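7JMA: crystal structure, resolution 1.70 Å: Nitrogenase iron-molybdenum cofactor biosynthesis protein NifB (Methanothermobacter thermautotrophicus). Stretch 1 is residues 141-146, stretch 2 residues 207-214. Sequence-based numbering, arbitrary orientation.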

# COMPACT_ATOMS: atom_id res chain seq x y z
N THR A 141 -0.73 2.39 1.53
CA THR A 141 -1.77 2.50 2.54
C THR A 141 -1.45 3.69 3.43
O THR A 141 -0.43 3.69 4.13
CB THR A 141 -1.88 1.20 3.33
OG1 THR A 141 -2.31 0.17 2.43
CG2 THR A 141 -2.91 1.34 4.45
N VAL A 142 -2.30 4.70 3.39
CA VAL A 142 -2.12 5.94 4.13
C VAL A 142 -3.36 6.13 4.98
O VAL A 142 -4.44 6.41 4.45
CB VAL A 142 -1.92 7.16 3.22
CG1 VAL A 142 -1.73 8.40 4.11
CG2 VAL A 142 -0.73 6.99 2.26
N ASN A 143 -3.21 5.98 6.30
CA ASN A 143 -4.35 6.02 7.19
C ASN A 143 -4.46 7.32 7.97
O ASN A 143 -5.50 7.55 8.60
CB ASN A 143 -4.29 4.83 8.16
CG ASN A 143 -4.41 3.51 7.43
OD1 ASN A 143 -5.30 3.34 6.60
ND2 ASN A 143 -3.50 2.58 7.72
N ALA A 144 -3.44 8.17 7.94
CA ALA A 144 -3.50 9.48 8.57
C ALA A 144 -2.35 10.33 8.04
O ALA A 144 -1.33 9.80 7.59
CB ALA A 144 -3.44 9.39 10.10
N VAL A 145 -2.53 11.64 8.12
CA VAL A 145 -1.45 12.59 7.88
C VAL A 145 -1.24 13.53 9.06
O VAL A 145 -0.34 14.37 9.02
CB VAL A 145 -1.68 13.38 6.58
CG1 VAL A 145 -1.74 12.39 5.43
CG2 VAL A 145 -2.96 14.20 6.66
N ASP A 146 -2.04 13.39 10.11
CA ASP A 146 -1.93 14.22 11.31
C ASP A 146 -1.44 13.34 12.44
O ASP A 146 -2.08 12.33 12.76
CB ASP A 146 -3.29 14.83 11.62
CG ASP A 146 -3.45 15.27 13.06
OD1 ASP A 146 -4.61 15.28 13.52
OD2 ASP A 146 -2.46 15.63 13.73
N VAL A 207 -10.57 13.35 4.20
CA VAL A 207 -10.40 14.35 3.15
C VAL A 207 -9.06 15.07 3.29
O VAL A 207 -8.48 15.53 2.29
CB VAL A 207 -11.58 15.35 3.13
CG1 VAL A 207 -12.79 14.73 2.46
CG2 VAL A 207 -11.92 15.79 4.53
N ASP A 208 -8.54 15.19 4.52
CA ASP A 208 -7.19 15.73 4.70
C ASP A 208 -6.16 14.81 4.06
O ASP A 208 -5.22 15.28 3.40
CB ASP A 208 -6.87 15.91 6.18
CG ASP A 208 -7.87 16.80 6.89
OD1 ASP A 208 -8.19 17.88 6.35
OD2 ASP A 208 -8.32 16.42 7.99
N ILE A 209 -6.31 13.49 4.26
CA ILE A 209 -5.44 12.54 3.57
C ILE A 209 -5.50 12.78 2.07
O ILE A 209 -4.47 12.90 1.40
CB ILE A 209 -5.84 11.10 3.90
CG1 ILE A 209 -5.72 10.83 5.41
CG2 ILE A 209 -4.95 10.10 3.15
CD1 ILE A 209 -6.25 9.47 5.79
N ALA A 210 -6.72 12.86 1.52
CA ALA A 210 -6.88 12.99 0.08
C ALA A 210 -6.20 14.25 -0.44
O ALA A 210 -5.51 14.21 -1.46
CB ALA A 210 -8.37 13.00 -0.27
N ARG A 211 -6.37 15.38 0.26
CA ARG A 211 -5.70 16.60 -0.18
C ARG A 211 -4.19 16.43 -0.18
O ARG A 211 -3.51 16.84 -1.13
CB ARG A 211 -6.11 17.78 0.71
CG ARG A 211 -7.53 18.25 0.50
CD ARG A 211 -7.82 19.48 1.34
NE ARG A 211 -9.24 19.58 1.67
CZ ARG A 211 -10.15 20.14 0.88
NH1 ARG A 211 -9.80 20.67 -0.28
NH2 ARG A 211 -11.42 20.18 1.26
N GLU A 212 -3.64 15.79 0.87
CA GLU A 212 -2.20 15.64 0.98
C GLU A 212 -1.64 14.71 -0.09
O GLU A 212 -0.61 15.00 -0.71
CB GLU A 212 -1.81 15.13 2.36
CG GLU A 212 -0.32 15.18 2.63
CD GLU A 212 0.26 16.58 2.44
OE1 GLU A 212 1.38 16.69 1.89
OE2 GLU A 212 -0.40 17.56 2.86
N VAL A 213 -2.28 13.56 -0.30
CA VAL A 213 -1.70 12.62 -1.26
C VAL A 213 -1.92 13.12 -2.68
O VAL A 213 -1.12 12.83 -3.57
CB VAL A 213 -2.23 11.19 -1.06
CG1 VAL A 213 -1.92 10.67 0.37
CG2 VAL A 213 -3.73 11.07 -1.39
N LYS A 214 -2.98 13.88 -2.92
CA LYS A 214 -3.16 14.49 -4.24
C LYS A 214 -2.03 15.47 -4.53
O LYS A 214 -1.50 15.51 -5.65
CB LYS A 214 -4.51 15.19 -4.32
CG LYS A 214 -4.71 15.98 -5.61
CD LYS A 214 -5.83 15.40 -6.45
CE LYS A 214 -5.93 16.12 -7.79
NZ LYS A 214 -4.97 15.54 -8.78

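Residues 207-214 form part of a longer helix, and residues 141-146 run past one side of it. Within the helix the usual i to i+4 bonds are in place. Arg-211 N donates to Val-207 O at 2.9 Å, and Val-213 N donates to Ile-209 O at 2.8 Å. No hydrogen bond joins the two stretches. The contact is a modest one, burying 276 Å² in all, and it rests on apolar packing. The backbones come nearest at Val-145 and Ile-209, whose CA atoms are 5.9 Å apart.

Thr-141 lies too far from the helix to touch it. Val-142 makes the first contact. Its side chain points toward the helix with chi1 in the t rotamer. Its side chain meets two residues, Ile-209 and Val-213. Val-142 CG1 lies 3.8 Å from Ile-209 CG2. Val-142 CG2 lies 4.3 Å from Val-213 CG1, one helical turn further on. These are van der Waals contacts between buried branched side chains.

Asn-143 turns its side chain away from the helix. Its amide group is satisfied by hydrogen bonds elsewhere in the structure. The backbone makes the contact here: Asn-143 O is 3.5 Å from Ile-209 CD1. A methyl carbon offers no polar hydrogen, so this is simple packing. Ala-144 also points its CB away. Ala-144 N sits 3.8 Å from the same Ile-209 CD1, so the end of the isoleucine rests against the main chain of both residues. Ile-209 leaves the helix sideways, but its end comes nearer to stretch 1. With chi1 m and chi2 t, it carries CD1 to this peptide.

Val-145 points back toward the helix and has the largest covered area in stretch 1. Val-145 CG1 is 4.1 Å from Ile-209 CA and 4.3 Å from Ile-209 CG1. Val-145 CG1 is also 4.1 Å from Glu-212 CB, so it packs against the aliphatic base of that acidic side chain. The Glu-212 carboxylate has a partner of its own, since OE1 bonds to a residue adjoining one of the stretches. Val-145 CG2 approaches Asp-208, 4.1 Å from its O and 4.3 Å from its CB. Asp-208 O is already the acceptor for Glu-212 N, at 3.0 Å, so the methyl lies beside a carbonyl whose hydrogen bond is made within the helix.

Asp-146 ends the stretch without touching the helix. It occupies the N-cap position of another helix, where its side chain caps a backbone N just past the stretch.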